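Local coordinates for Wss1p (PDB 5XBN), which acts as a zinc metalloendopeptidase on DNA-binding proteins and takes part in the repair of toxic DNA-protein cross-links, at residues A[94-97]-A[101-104]. Numbering follows the deposited sequence.
Sequences LRCS and FQFL
A short antiparallel bridge, made where the chain leaves strand 89-96 and doubles back before the zinc-binding helix 106-118, pairs Arg95 with Phe103 as a non-hydrogen-bonded pair, their CA atoms 4.2 Å apart. Two backbone hydrogen bonds flank it: Cys96 N donates to Gln102 O at 2.7 Å, and Leu104 N donates to Leu94 O at 2.8 Å. Each acceptor also has a weak CA-H...O contact, Gln102 O from Arg95 CA and Leu94 O from Phe103 CA, beside its N-H bond.

On one face the side chains of Arg95 and Phe103 run side by side in the same direction. With CG beside the backbone N (chi1 -62°) and the chain extended from CG to NE, Arg95 lies along the phenyl ring, and Phe103 CE1 sits over the centre of the guanidinium, 3.6 Å from Arg95 CZ. The two planes are inclined by 46°, which makes this an oblique packing and not a flat stack. Leu94 O meets the ring at its edge, in the ring plane, 3.5 Å from Phe103 CD1. The other face carries apolar contacts: Leu104 CD2 reaches Cys96 SG at 3.7 Å, while the aliphatic Gln102 CG approaches the same sulfur from 4.0 Å.

Arg95 NH1 hydrogen-bonds to Glu100 O within the turn, while its bond to Pro39 O and the salt bridge from NE to Glu71 of strand 66-72 tie the turn outward. Phe103 packs on Asp43, Ala44 and Leu47 of helix 41-54, whereas Leu94 and Leu104 both touch Ile109 of helix 106-118, which carries the zinc ligand His115, with His119 just past its end.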
ATOM      1  N   LEU A  94      -2.008  -3.589  -8.155  1.00 22.06           N
ATOM      2  CA  LEU A  94      -2.709  -4.695  -7.503  1.00 21.05           C
ATOM      3  C   LEU A  94      -2.716  -5.958  -8.358  1.00 26.60           C
ATOM      4  O   LEU A  94      -2.950  -7.053  -7.859  1.00 27.72           O
ATOM      5  CB  LEU A  94      -4.160  -4.314  -7.199  1.00 25.10           C
ATOM      6  CG  LEU A  94      -4.427  -3.113  -6.297  1.00 23.42           C
ATOM      7  CD1 LEU A  94      -5.925  -2.965  -6.105  1.00 21.84           C
ATOM      8  CD2 LEU A  94      -3.724  -3.257  -4.953  1.00 22.51           C
ATOM      9  N   ARG A  95      -2.466  -5.786  -9.649  1.00 26.10           N
ATOM     10  CA  ARG A  95      -2.654  -6.861 -10.620  1.00 28.44           C
ATOM     11  C   ARG A  95      -1.355  -7.282 -11.298  1.00 30.63           C
ATOM     12  O   ARG A  95      -0.478  -6.454 -11.525  1.00 29.99           O
ATOM     13  CB  ARG A  95      -3.665  -6.414 -11.676  1.00 23.88           C
ATOM     14  CG  ARG A  95      -5.039  -6.117 -11.122  1.00 26.09           C
ATOM     15  CD  ARG A  95      -5.857  -5.328 -12.121  1.00 28.98           C
ATOM     16  NE  ARG A  95      -7.114  -4.888 -11.538  1.00 25.84           N
ATOM     17  CZ  ARG A  95      -8.228  -5.612 -11.546  1.00 32.26           C
ATOM     18  NH1 ARG A  95      -8.233  -6.812 -12.124  1.00 30.14           N
ATOM     19  NH2 ARG A  95      -9.330  -5.137 -10.980  1.00 26.91           N
ATOM     20  N   CYS A  96      -1.245  -8.565 -11.641  1.00 31.11           N
ATOM     21  CA  CYS A  96      -0.078  -9.065 -12.377  1.00 35.71           C
ATOM     22  C   CYS A  96       0.119  -8.325 -13.699  1.00 36.05           C
ATOM     23  O   CYS A  96      -0.836  -8.100 -14.449  1.00 39.04           O
ATOM     24  CB  CYS A  96      -0.209 -10.572 -12.635  1.00 42.48           C
ATOM     25  SG  CYS A  96       0.347 -11.603 -11.259  1.00 61.88           S
ATOM     26  N   SER A  97       1.364  -7.951 -13.980  1.00 39.61           N
ATOM     27  CA  SER A  97       1.667  -7.090 -15.118  1.00 40.62           C
ATOM     28  C   SER A  97       1.585  -7.829 -16.451  1.00 45.67           C
ATOM     29  O   SER A  97       1.629  -7.206 -17.510  1.00 52.10           O
ATOM     30  CB  SER A  97       3.055  -6.468 -14.957  1.00 43.59           C
ATOM     31  OG  SER A  97       4.058  -7.467 -14.889  1.00 49.09           O
ATOM     32  N   PHE A 101      -6.188 -10.080 -15.039  1.00 38.62           N
ATOM     33  CA  PHE A 101      -7.205 -10.788 -14.269  1.00 39.53           C
ATOM     34  C   PHE A 101      -6.665 -11.323 -12.957  1.00 34.22           C
ATOM     35  O   PHE A 101      -7.431 -11.660 -12.057  1.00 37.93           O
ATOM     36  CB  PHE A 101      -7.799 -11.949 -15.080  1.00 39.96           C
ATOM     37  CG  PHE A 101      -8.700 -11.511 -16.194  1.00 44.65           C
ATOM     38  CD1 PHE A 101      -8.185 -11.241 -17.452  1.00 47.74           C
ATOM     39  CD2 PHE A 101     -10.062 -11.369 -15.988  1.00 48.55           C
ATOM     40  CE1 PHE A 101      -9.011 -10.829 -18.486  1.00 49.66           C
ATOM     41  CE2 PHE A 101     -10.898 -10.965 -17.018  1.00 50.37           C
ATOM     42  CZ  PHE A 101     -10.368 -10.692 -18.272  1.00 48.67           C
ATOM     43  N   GLN A 102      -5.347 -11.415 -12.855  1.00 37.78           N
ATOM     44  CA  GLN A 102      -4.729 -12.021 -11.689  1.00 35.32           C
ATOM     45  C   GLN A 102      -4.207 -10.951 -10.736  1.00 33.15           C
ATOM     46  O   GLN A 102      -3.460 -10.061 -11.140  1.00 34.82           O
ATOM     47  CB  GLN A 102      -3.595 -12.948 -12.114  1.00 41.19           C
ATOM     48  CG  GLN A 102      -2.990 -13.748 -10.980  1.00 46.03           C
ATOM     49  CD  GLN A 102      -2.867 -15.220 -11.320  1.00 56.70           C
ATOM     50  OE1 GLN A 102      -3.621 -16.051 -10.809  1.00 64.06           O
ATOM     51  NE2 GLN A 102      -1.919 -15.552 -12.190  1.00 54.94           N
ATOM     52  N   PHE A 103      -4.615 -11.042  -9.477  1.00 29.96           N
ATOM     53  CA  PHE A 103      -4.116 -10.133  -8.456  1.00 31.21           C
ATOM     54  C   PHE A 103      -2.783 -10.619  -7.899  1.00 29.70           C
ATOM     55  O   PHE A 103      -2.563 -11.822  -7.742  1.00 32.34           O
ATOM     56  CB  PHE A 103      -5.144  -9.980  -7.330  1.00 27.57           C
ATOM     57  CG  PHE A 103      -6.394  -9.246  -7.749  1.00 29.48           C
ATOM     58  CD1 PHE A 103      -6.353  -7.887  -8.015  1.00 25.51           C
ATOM     59  CD2 PHE A 103      -7.600  -9.911  -7.874  1.00 30.08           C
ATOM     60  CE1 PHE A 103      -7.479  -7.205  -8.398  1.00 24.80           C
ATOM     61  CE2 PHE A 103      -8.742  -9.232  -8.263  1.00 33.58           C
ATOM     62  CZ  PHE A 103      -8.683  -7.876  -8.524  1.00 29.91           C
ATOM     63  N   LEU A 104      -1.891  -9.676  -7.603  1.00 30.58           N
ATOM     64  CA  LEU A 104      -0.645  -9.997  -6.919  1.00 26.93           C
ATOM     65  C   LEU A 104      -0.961 -10.526  -5.525  1.00 29.32           C
ATOM     66  O   LEU A 104      -2.020 -10.220  -4.966  1.00 25.79           O
ATOM     67  CB  LEU A 104       0.263  -8.760  -6.825  1.00 27.38           C
ATOM     68  CG  LEU A 104       0.717  -8.068  -8.115  1.00 29.74           C
ATOM     69  CD1 LEU A 104       1.503  -6.798  -7.778  1.00 28.77           C
ATOM     70  CD2 LEU A 104       1.567  -8.999  -8.969  1.00 33.59           C
TER